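Local coordinates for amphoterin-induced protein 1 (Mus musculus, PDB 2XOT) that promotes the growth and fasciculation of neurites as a homodimerising leucine-rich-repeat and immunoglobulin cell-adhesion protein of neurons, at residues 65-70 and 89-94; 72-77 and 96-101; 118-123 and 142-147. One frame throughout, in Å; residues are numbered along the deposited sequence.

In the fold
All three contacts pair equivalent segments of successive leucine-rich repeats. Contacts 1 and 2 join repeats 2 and 3, first at the strands 68-70 and 92-94 and then at the turns 72-77 and 96-101, their centres about 17 Å apart; Asp94 OD2 lies 3.6 Å from Ser72 CB where they meet. Contact 3 joins repeats 4 and 5. Its segment 118-123 packs directly on repeat 3, with Leu118 N 3.0 Å from Leu93 O in contact 1 and His123 N 2.8 Å from Leu100 O in contact 2. Centres of contacts 2 and 3 are about 9 Å apart. The glycan of Asn50 reaches contact 2 at His75; contact 3 meets the second subunit most extensively.

Contact 1. Residues 65-70 and 89-94; sequences NLHSLL and NLRYLD
The guanidinium of Arg91 lies flat on one face of the His67 ring, centres 3.7 Å apart and the planes 16° from parallel. Over the opposite face, offset toward the rim, lies the backbone O of Asn65, so the ring is sandwiched between Arg91 of the next repeat and a carbonyl of its own. The overlap is off-centre: NH2 of Arg91 comes closest, 3.4 Å from His67 CE1. Both side chains leave with CG anti to the carbonyl carbon (chi1 -63° in Arg91), and Arg91 runs extended from CG to NE, which carries its flat end over the imidazole. A positive charge so close would probably disfavour protonation of His67. The Tyr92 ring is approached obliquely by CD1 of Leu70, and Leu43 of the second subunit also packs on Tyr92.

In the backbone next to the stack, His67 O is gripped by two amides, Arg91 N and Tyr92 N, both at 2.9 Å. Tyr92 N lies nearly along the C=O axis (C=O...N 171°), whereas Arg91 N comes in well to the side. From there the strands run parallel, Tyr92 O accepting from Leu69 N and Leu69 O from Asp94 N. One water ties Leu66 O to Asn89 N ahead of the strands.

Leu69 and Leu93 point to the other face of the sheet from Tyr92, Leu93 CD1 packing beside Leu69 CG; just ahead of the strands Leu90 CD1 touches both Leu66 CG and Leu69 CB at 3.8 Å. Asp94, on the face of Tyr92, bonds through OD1 to Ser96 OG. Strands 43-45 and 116-118 continue the sheet on either side. Equivalent leucines stacked inward from parallel strands, one strand per repeat, are the signature of the leucine-rich-repeat solenoid.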
loop_
_atom_site.group_PDB
_atom_site.type_symbol
_atom_site.label_atom_id
_atom_site.label_comp_id
_atom_site.label_asym_id
_atom_site.label_seq_id
_atom_site.Cartn_x
_atom_site.Cartn_y
_atom_site.Cartn_z
ATOM N N ASN B 65 0.039 12.942 10.099
ATOM C CA ASN B 65 0.843 12.267 9.082
ATOM C C ASN B 65 0.908 10.741 9.301
ATOM O O ASN B 65 1.541 10.041 8.500
ATOM C CB ASN B 65 2.256 12.858 9.015
ATOM C CG ASN B 65 2.277 14.290 8.501
ATOM O OD1 ASN B 65 2.796 15.184 9.169
ATOM N ND2 ASN B 65 1.750 14.509 7.297
ATOM N N LEU B 66 0.262 10.234 10.351
ATOM C CA LEU B 66 0.368 8.785 10.696
ATOM C C LEU B 66 -0.512 7.962 9.761
ATOM O O LEU B 66 -1.719 8.164 9.733
ATOM C CB LEU B 66 -0.028 8.481 12.165
ATOM C CG LEU B 66 0.474 7.142 12.751
ATOM C CD1 LEU B 66 1.996 7.145 12.819
ATOM C CD2 LEU B 66 -0.061 6.781 14.142
ATOM N N HIS B 67 0.091 7.038 9.007
ATOM C CA HIS B 67 -0.665 6.097 8.156
ATOM C C HIS B 67 -0.729 4.659 8.671
ATOM O O HIS B 67 -1.681 3.921 8.390
ATOM C CB HIS B 67 -0.087 6.128 6.758
ATOM C CG HIS B 67 -0.287 7.441 6.080
ATOM N ND1 HIS B 67 0.387 7.800 4.934
ATOM C CD2 HIS B 67 -1.086 8.494 6.398
ATOM C CE1 HIS B 67 0.011 9.018 4.571
ATOM N NE2 HIS B 67 -0.882 9.462 5.444
ATOM N N SER B 68 0.289 4.267 9.438
ATOM C CA SER B 68 0.334 2.950 10.066
ATOM C C SER B 68 0.583 3.003 11.564
ATOM O O SER B 68 1.508 3.662 12.017
ATOM C CB SER B 68 1.443 2.145 9.414
ATOM O OG SER B 68 1.133 2.002 8.020
ATOM N N LEU B 69 -0.223 2.253 12.305
ATOM C CA LEU B 69 -0.142 2.197 13.752
ATOM C C LEU B 69 -0.127 0.719 14.114
ATOM O O LEU B 69 -1.115 0.014 13.915
ATOM C CB LEU B 69 -1.335 2.914 14.360
ATOM C CG LEU B 69 -1.460 2.832 15.880
ATOM C CD1 LEU B 69 -0.147 3.193 16.569
ATOM C CD2 LEU B 69 -2.581 3.754 16.318
ATOM N N LEU B 70 1.023 0.253 14.579
ATOM C CA LEU B 70 1.249 -1.145 14.839
ATOM C C LEU B 70 1.258 -1.332 16.347
ATOM O O LEU B 70 2.196 -0.878 17.002
ATOM C CB LEU B 70 2.604 -1.573 14.261
ATOM C CG LEU B 70 2.703 -1.868 12.759
ATOM C CD1 LEU B 70 1.739 -1.094 11.918
ATOM C CD2 LEU B 70 4.166 -1.691 12.260
ATOM N N ASN B 89 -5.984 10.250 9.557
ATOM C CA ASN B 89 -5.563 9.786 8.233
ATOM C C ASN B 89 -4.929 8.382 8.230
ATOM O O ASN B 89 -4.297 7.966 7.255
ATOM C CB ASN B 89 -4.579 10.793 7.689
ATOM C CG ASN B 89 -5.182 12.159 7.574
ATOM O OD1 ASN B 89 -4.597 13.151 8.015
ATOM N ND2 ASN B 89 -6.365 12.224 6.987
ATOM N N LEU B 90 -5.091 7.688 9.345
ATOM C CA LEU B 90 -4.612 6.331 9.501
ATOM C C LEU B 90 -5.224 5.424 8.425
ATOM O O LEU B 90 -6.452 5.423 8.237
ATOM C CB LEU B 90 -4.994 5.824 10.892
ATOM C CG LEU B 90 -4.125 4.746 11.514
ATOM C CD1 LEU B 90 -2.680 5.265 11.740
ATOM C CD2 LEU B 90 -4.762 4.230 12.792
ATOM N N ARG B 91 -4.361 4.666 7.742
ATOM C CA ARG B 91 -4.768 3.672 6.721
ATOM C C ARG B 91 -4.673 2.215 7.183
ATOM O O ARG B 91 -5.426 1.382 6.728
ATOM C CB ARG B 91 -3.881 3.807 5.491
ATOM C CG ARG B 91 -4.007 5.124 4.808
ATOM C CD ARG B 91 -2.908 5.325 3.796
ATOM N NE ARG B 91 -2.975 6.698 3.309
ATOM C CZ ARG B 91 -2.116 7.243 2.460
ATOM N NH1 ARG B 91 -1.114 6.529 1.951
ATOM N NH2 ARG B 91 -2.280 8.517 2.109
ATOM N N TYR B 92 -3.737 1.906 8.072
ATOM C CA TYR B 92 -3.432 0.526 8.460
ATOM C C TYR B 92 -3.305 0.486 9.991
ATOM O O TYR B 92 -2.512 1.242 10.557
ATOM C CB TYR B 92 -2.098 0.085 7.822
ATOM C CG TYR B 92 -1.740 -1.412 7.923
ATOM C CD1 TYR B 92 -1.932 -2.262 6.846
ATOM C CD2 TYR B 92 -1.172 -1.954 9.079
ATOM C CE1 TYR B 92 -1.584 -3.615 6.914
ATOM C CE2 TYR B 92 -0.837 -3.318 9.164
ATOM C CZ TYR B 92 -1.049 -4.133 8.075
ATOM O OH TYR B 92 -0.712 -5.470 8.144
ATOM N N LEU B 93 -4.088 -0.373 10.640
ATOM C CA LEU B 93 -4.108 -0.471 12.114
ATOM C C LEU B 93 -4.001 -1.933 12.525
ATOM O O LEU B 93 -4.880 -2.720 12.219
ATOM C CB LEU B 93 -5.393 0.157 12.697
ATOM C CG LEU B 93 -5.649 0.058 14.220
ATOM C CD1 LEU B 93 -4.527 0.707 15.058
ATOM C CD2 LEU B 93 -7.003 0.712 14.583
ATOM N N ASP B 94 -2.936 -2.290 13.235
ATOM C CA ASP B 94 -2.748 -3.668 13.739
ATOM C C ASP B 94 -2.986 -3.743 15.265
ATOM O O ASP B 94 -2.185 -3.219 16.058
ATOM C CB ASP B 94 -1.341 -4.138 13.388
ATOM C CG ASP B 94 -1.132 -5.616 13.625
ATOM O OD1 ASP B 94 -2.034 -6.284 14.182
ATOM O OD2 ASP B 94 -0.031 -6.113 13.255
HETATM O O HOH W 1 -3.275 10.112 11.006
#

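Contact 2. Residues 72-77 and 96-101; sequences SHNHLN and SSNHLH. With NAG (2-acetamido-2-deoxy-beta-D-glucopyranose), chain D.
Leu76 O takes the hydrogen bond of His99 N at 2.8 Å, the shortest polar link between the two turns, with the donor tilted 32° from the carbonyl plane. At the other end of the turns His73 N bonds to Ser96 O, and Asn74 N makes a weak bond to Ser97 O. Ser97 CB sits over the centre of the His73 ring, 3.6 Å from its centroid, a CH-pi contact made by the CB while OG, also over that face, bonds to Asn121 OD1. His73 also stacks on His48. An alanine in place of His73 would probably leave Ser97 CB without its aromatic cover and open a gap between the turns.

Here the chain leaves the strands of a leucine-rich-repeat solenoid, and each turn buries an asparagine, Asn74 or Asn98, in the asparagine ladder of the fold; Asn74 ND2 bonds to Leu46 O. Farther along, His75 CA lies over one face of His99, 4.0 Å from its centroid. The His75 and His99 rings are nearly parallel (12°) but slid apart, barely overlapping. The sugar linked to Asn50 meets the edge of His75 in plane, O5 being 3.4 Å from CE1.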
loop_
_atom_site.group_PDB
_atom_site.type_symbol
_atom_site.label_atom_id
_atom_site.label_comp_id
_atom_site.label_asym_id
_atom_site.label_seq_id
_atom_site.Cartn_x
_atom_site.Cartn_y
_atom_site.Cartn_z
ATOM N N SER B 72 0.307 -4.619 17.787
ATOM C CA SER B 72 0.151 -6.055 18.041
ATOM C C SER B 72 1.036 -6.519 19.182
ATOM O O SER B 72 2.006 -5.856 19.520
ATOM C CB SER B 72 0.467 -6.875 16.786
ATOM O OG SER B 72 1.854 -6.879 16.506
ATOM N N HIS B 73 0.689 -7.657 19.768
ATOM C CA HIS B 73 1.486 -8.287 20.821
ATOM C C HIS B 73 1.693 -7.350 22.010
ATOM O O HIS B 73 2.805 -7.153 22.499
ATOM C CB HIS B 73 2.814 -8.819 20.270
ATOM C CG HIS B 73 2.647 -10.003 19.386
ATOM N ND1 HIS B 73 2.346 -11.256 19.876
ATOM C CD2 HIS B 73 2.692 -10.123 18.040
ATOM C CE1 HIS B 73 2.229 -12.101 18.867
ATOM N NE2 HIS B 73 2.440 -11.438 17.744
ATOM N N ASN B 74 0.588 -6.769 22.455
ATOM C CA ASN B 74 0.558 -6.026 23.703
ATOM C C ASN B 74 -0.478 -6.725 24.585
ATOM O O ASN B 74 -0.854 -7.864 24.279
ATOM C CB ASN B 74 0.213 -4.563 23.405
ATOM C CG ASN B 74 1.426 -3.761 23.041
ATOM O OD1 ASN B 74 2.179 -3.369 23.912
ATOM N ND2 ASN B 74 1.628 -3.509 21.755
ATOM N N HIS B 75 -0.917 -6.076 25.669
ATOM C CA HIS B 75 -1.961 -6.641 26.522
ATOM C C HIS B 75 -3.189 -5.758 26.519
ATOM O O HIS B 75 -3.841 -5.618 27.548
ATOM C CB HIS B 75 -1.492 -6.780 27.974
ATOM C CG HIS B 75 -0.127 -7.349 28.128
ATOM N ND1 HIS B 75 0.748 -6.908 29.097
ATOM C CD2 HIS B 75 0.519 -8.327 27.452
ATOM C CE1 HIS B 75 1.881 -7.579 29.000
ATOM N NE2 HIS B 75 1.762 -8.456 28.018
ATOM N N LEU B 76 -3.510 -5.163 25.372
ATOM C CA LEU B 76 -4.568 -4.173 25.291
ATOM C C LEU B 76 -5.910 -4.810 25.629
ATOM O O LEU B 76 -6.328 -5.740 24.968
ATOM C CB LEU B 76 -4.611 -3.523 23.892
ATOM C CG LEU B 76 -3.510 -2.529 23.501
ATOM C CD1 LEU B 76 -3.648 -2.043 22.054
ATOM C CD2 LEU B 76 -3.498 -1.319 24.424
ATOM N N ASN B 77 -6.562 -4.324 26.686
ATOM C CA ASN B 77 -7.946 -4.719 26.979
ATOM C C ASN B 77 -8.936 -3.549 26.965
ATOM O O ASN B 77 -10.112 -3.725 27.257
ATOM C CB ASN B 77 -8.007 -5.473 28.291
ATOM C CG ASN B 77 -7.474 -4.678 29.435
ATOM O OD1 ASN B 77 -7.617 -3.466 29.480
ATOM N ND2 ASN B 77 -6.840 -5.354 30.364
ATOM N N SER B 96 -3.861 -6.910 16.487
ATOM C CA SER B 96 -3.826 -8.353 16.613
ATOM C C SER B 96 -2.991 -8.752 17.817
ATOM O O SER B 96 -2.127 -8.007 18.236
ATOM C CB SER B 96 -3.232 -9.000 15.351
ATOM O OG SER B 96 -1.866 -8.628 15.156
ATOM N N SER B 97 -3.257 -9.940 18.345
ATOM C CA SER B 97 -2.495 -10.527 19.466
ATOM C C SER B 97 -2.496 -9.599 20.684
ATOM O O SER B 97 -1.450 -9.197 21.190
ATOM C CB SER B 97 -1.089 -10.924 19.046
ATOM O OG SER B 97 -1.128 -11.924 18.036
ATOM N N ASN B 98 -3.704 -9.260 21.106
ATOM C CA ASN B 98 -3.953 -8.393 22.283
ATOM C C ASN B 98 -5.023 -9.058 23.165
ATOM O O ASN B 98 -5.332 -10.227 22.971
ATOM C CB ASN B 98 -4.377 -6.991 21.826
ATOM C CG ASN B 98 -3.196 -6.065 21.616
ATOM O OD1 ASN B 98 -2.910 -5.629 20.493
ATOM N ND2 ASN B 98 -2.504 -5.752 22.698
ATOM N N HIS B 99 -5.579 -8.340 24.135
ATOM C CA HIS B 99 -6.591 -8.923 25.019
ATOM C C HIS B 99 -7.937 -8.241 24.825
ATOM O O HIS B 99 -8.671 -8.030 25.796
ATOM C CB HIS B 99 -6.160 -8.799 26.490
ATOM C CG HIS B 99 -4.895 -9.532 26.825
ATOM N ND1 HIS B 99 -4.143 -9.247 27.947
ATOM C CD2 HIS B 99 -4.233 -10.517 26.173
ATOM C CE1 HIS B 99 -3.085 -10.036 27.982
ATOM N NE2 HIS B 99 -3.120 -10.824 26.921
ATOM N N LEU B 100 -8.273 -7.881 23.586
ATOM C CA LEU B 100 -9.515 -7.132 23.348
ATOM C C LEU B 100 -10.702 -8.076 23.426
ATOM O O LEU B 100 -10.692 -9.158 22.840
ATOM C CB LEU B 100 -9.507 -6.395 22.009
ATOM C CG LEU B 100 -8.487 -5.281 21.840
ATOM C CD1 LEU B 100 -8.356 -4.928 20.361
ATOM C CD2 LEU B 100 -8.868 -4.060 22.656
ATOM N N HIS B 101 -11.726 -7.646 24.154
ATOM C CA HIS B 101 -12.860 -8.508 24.497
ATOM C C HIS B 101 -14.162 -8.033 23.889
ATOM O O HIS B 101 -15.037 -8.834 23.570
ATOM C CB HIS B 101 -12.989 -8.622 26.020
ATOM C CG HIS B 101 -14.097 -9.521 26.456
ATOM N ND1 HIS B 101 -14.186 -10.839 26.053
ATOM C CD2 HIS B 101 -15.159 -9.298 27.263
ATOM C CE1 HIS B 101 -15.260 -11.386 26.593
ATOM N NE2 HIS B 101 -15.867 -10.474 27.334
HETATM C C1 NAG D . 6.050 -7.263 30.622
HETATM C C2 NAG D . 6.465 -7.072 32.066
HETATM C C3 NAG D . 6.834 -8.443 32.626
HETATM C C4 NAG D . 5.744 -9.478 32.339
HETATM C C5 NAG D . 5.176 -9.404 30.922
HETATM C C6 NAG D . 3.879 -10.196 30.823
HETATM C C7 NAG D . 7.532 -4.949 32.720
HETATM C C8 NAG D . 8.761 -4.098 32.648
HETATM N N2 NAG D . 7.572 -6.124 32.092
HETATM O O3 NAG D . 7.024 -8.338 34.018
HETATM O O4 NAG D . 6.280 -10.773 32.466
HETATM O O5 NAG D . 4.902 -8.077 30.559
HETATM O O6 NAG D . 4.164 -11.540 30.520
HETATM O O7 NAG D . 6.560 -4.547 33.344
#

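Contact 3. Residues 118-123 and 142-147; sequences LLYNNH and YLSQNQ
Leu118 and Tyr142 form the last parallel bridge of their strands, Leu119 N bonding to Tyr142 O at 2.8 Å, after which the two segments turn together and Asn121 N bonds to Ser144 O at 2.9 Å. A weak bond from Asn122 N to Gln145 O follows.

Leu118 CD1 approaches the Tyr142 ring obliquely, 3.9 Å from CD2. One residue on, Leu119 CB meets the CD2 branch of Leu143 at the same spacing, the two leucines side by side. Tyr120 CG sits between its backbone N and carbonyl carbon (chi1 65°), and its ring runs beside Tyr142 with CD2 4.1 Å from Tyr142 CB. Ser144 OG, in the matching rotamer, is tucked against Tyr120 CB at 3.2 Å; it is buried and finds no polar partner in the model.

Asn122 turns its amide back on its own turn: ND2 gives a nearly straight bond (166°) to Leu119 O, arriving from above the carbonyl plane. The same ND2 also bonds to Leu95 O, and OD1 takes Leu100 N, linking the turn to repeat 3 in the asparagine ladder of the leucine-rich-repeat solenoid.

Tyr142 OH bonds to Asn21 OD1 of the second subunit, which also packs on Tyr120, Ser144 and Gln145, consistent with the repeat region's role in homodimerisation. Within the chain, strand 92-94 covers Leu118 and strand 167-169 covers Tyr142.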
loop_
_atom_site.group_PDB
_atom_site.type_symbol
_atom_site.label_atom_id
_atom_site.label_comp_id
_atom_site.label_asym_id
_atom_site.label_seq_id
_atom_site.Cartn_x
_atom_site.Cartn_y
_atom_site.Cartn_z
ATOM N N LEU B 118 -6.617 -5.090 11.603
ATOM C CA LEU B 118 -6.212 -6.408 12.092
ATOM C C LEU B 118 -6.633 -6.557 13.537
ATOM O O LEU B 118 -6.234 -5.755 14.378
ATOM C CB LEU B 118 -4.693 -6.541 11.990
ATOM C CG LEU B 118 -4.023 -6.911 10.672
ATOM C CD1 LEU B 118 -4.547 -6.162 9.500
ATOM C CD2 LEU B 118 -2.487 -6.766 10.781
ATOM N N LEU B 119 -7.467 -7.555 13.824
ATOM C CA LEU B 119 -7.995 -7.798 15.173
ATOM C C LEU B 119 -7.915 -9.277 15.502
ATOM O O LEU B 119 -8.607 -9.772 16.387
ATOM C CB LEU B 119 -9.462 -7.320 15.283
ATOM C CG LEU B 119 -9.701 -5.808 15.343
ATOM C CD1 LEU B 119 -11.131 -5.477 14.997
ATOM C CD2 LEU B 119 -9.358 -5.251 16.721
ATOM N N TYR B 120 -7.096 -9.997 14.754
ATOM C CA TYR B 120 -7.019 -11.449 14.940
ATOM C C TYR B 120 -6.261 -11.774 16.234
ATOM O O TYR B 120 -5.483 -10.970 16.739
ATOM C CB TYR B 120 -6.396 -12.146 13.710
ATOM C CG TYR B 120 -4.950 -11.816 13.427
ATOM C CD1 TYR B 120 -3.919 -12.578 13.982
ATOM C CD2 TYR B 120 -4.603 -10.772 12.563
ATOM C CE1 TYR B 120 -2.605 -12.289 13.715
ATOM C CE2 TYR B 120 -3.295 -10.477 12.291
ATOM C CZ TYR B 120 -2.283 -11.245 12.875
ATOM O OH TYR B 120 -0.963 -10.966 12.639
ATOM N N ASN B 121 -6.522 -12.945 16.768
ATOM C CA ASN B 121 -5.905 -13.401 17.995
ATOM C C ASN B 121 -6.134 -12.452 19.167
ATOM O O ASN B 121 -5.180 -11.964 19.782
ATOM C CB ASN B 121 -4.418 -13.680 17.801
ATOM C CG ASN B 121 -3.829 -14.462 18.970
ATOM O OD1 ASN B 121 -2.633 -14.391 19.246
ATOM N ND2 ASN B 121 -4.676 -15.192 19.670
ATOM N N ASN B 122 -7.411 -12.205 19.451
ATOM C CA ASN B 122 -7.861 -11.448 20.625
ATOM C C ASN B 122 -8.887 -12.283 21.433
ATOM O O ASN B 122 -8.932 -13.495 21.295
ATOM C CB ASN B 122 -8.443 -10.117 20.169
ATOM C CG ASN B 122 -7.401 -9.038 20.070
ATOM O OD1 ASN B 122 -6.957 -8.516 21.094
ATOM N ND2 ASN B 122 -7.006 -8.671 18.833
ATOM N N HIS B 123 -9.692 -11.662 22.289
ATOM C CA HIS B 123 -10.724 -12.389 23.018
ATOM C C HIS B 123 -12.114 -11.920 22.619
ATOM O O HIS B 123 -12.998 -11.799 23.459
ATOM C CB HIS B 123 -10.520 -12.189 24.529
ATOM C CG HIS B 123 -9.178 -12.642 25.023
ATOM N ND1 HIS B 123 -8.426 -11.910 25.916
ATOM C CD2 HIS B 123 -8.452 -13.751 24.743
ATOM C CE1 HIS B 123 -7.298 -12.552 26.173
ATOM N NE2 HIS B 123 -7.278 -13.664 25.458
ATOM N N TYR B 142 -9.602 -8.457 9.568
ATOM C CA TYR B 142 -9.104 -9.763 10.018
ATOM C C TYR B 142 -9.523 -9.991 11.474
ATOM O O TYR B 142 -9.099 -9.269 12.357
ATOM C CB TYR B 142 -7.590 -9.823 9.919
ATOM C CG TYR B 142 -6.994 -9.870 8.506
ATOM C CD1 TYR B 142 -6.535 -11.067 7.966
ATOM C CD2 TYR B 142 -6.841 -8.724 7.746
ATOM C CE1 TYR B 142 -5.963 -11.119 6.704
ATOM C CE2 TYR B 142 -6.257 -8.764 6.466
ATOM C CZ TYR B 142 -5.852 -9.967 5.952
ATOM O OH TYR B 142 -5.268 -10.042 4.708
ATOM N N LEU B 143 -10.348 -11.008 11.687
ATOM C CA LEU B 143 -10.962 -11.324 12.966
ATOM C C LEU B 143 -10.757 -12.788 13.339
ATOM O O LEU B 143 -11.451 -13.322 14.216
ATOM C CB LEU B 143 -12.461 -10.996 12.891
ATOM C CG LEU B 143 -12.823 -9.525 13.149
ATOM C CD1 LEU B 143 -14.216 -9.179 12.575
ATOM C CD2 LEU B 143 -12.752 -9.227 14.675
ATOM N N SER B 144 -9.796 -13.439 12.700
ATOM C CA SER B 144 -9.523 -14.854 12.979
ATOM C C SER B 144 -8.961 -15.022 14.386
ATOM O O SER B 144 -8.495 -14.067 14.985
ATOM C CB SER B 144 -8.544 -15.426 11.961
ATOM O OG SER B 144 -7.277 -14.829 12.137
ATOM N N GLN B 145 -9.014 -16.247 14.894
ATOM C CA GLN B 145 -8.589 -16.593 16.258
ATOM C C GLN B 145 -9.214 -15.685 17.294
ATOM O O GLN B 145 -8.510 -15.087 18.111
ATOM C CB GLN B 145 -7.064 -16.597 16.414
ATOM C CG GLN B 145 -6.250 -16.667 15.110
ATOM C CD GLN B 145 -5.963 -18.047 14.684
ATOM O OE1 GLN B 145 -5.959 -18.950 15.507
ATOM N NE2 GLN B 145 -5.704 -18.240 13.385
ATOM N N ASN B 146 -10.539 -15.570 17.251
ATOM C CA ASN B 146 -11.316 -15.008 18.356
ATOM C C ASN B 146 -12.326 -16.065 18.850
ATOM O O ASN B 146 -12.156 -17.233 18.558
ATOM C CB ASN B 146 -11.978 -13.708 17.912
ATOM C CG ASN B 146 -10.993 -12.565 17.827
ATOM O OD1 ASN B 146 -10.524 -12.189 16.740
ATOM N ND2 ASN B 146 -10.675 -11.996 18.976
ATOM N N GLN B 147 -13.346 -15.692 19.620
ATOM C CA GLN B 147 -14.342 -16.661 20.090
ATOM C C GLN B 147 -15.735 -16.287 19.570
ATOM O O GLN B 147 -16.729 -16.406 20.290
ATOM C CB GLN B 147 -14.356 -16.708 21.623
ATOM C CG GLN B 147 -13.025 -17.096 22.256
ATOM C CD GLN B 147 -12.751 -18.591 22.160
ATOM O OE1 GLN B 147 -11.942 -19.030 21.339
ATOM N NE2 GLN B 147 -13.439 -19.384 22.984
#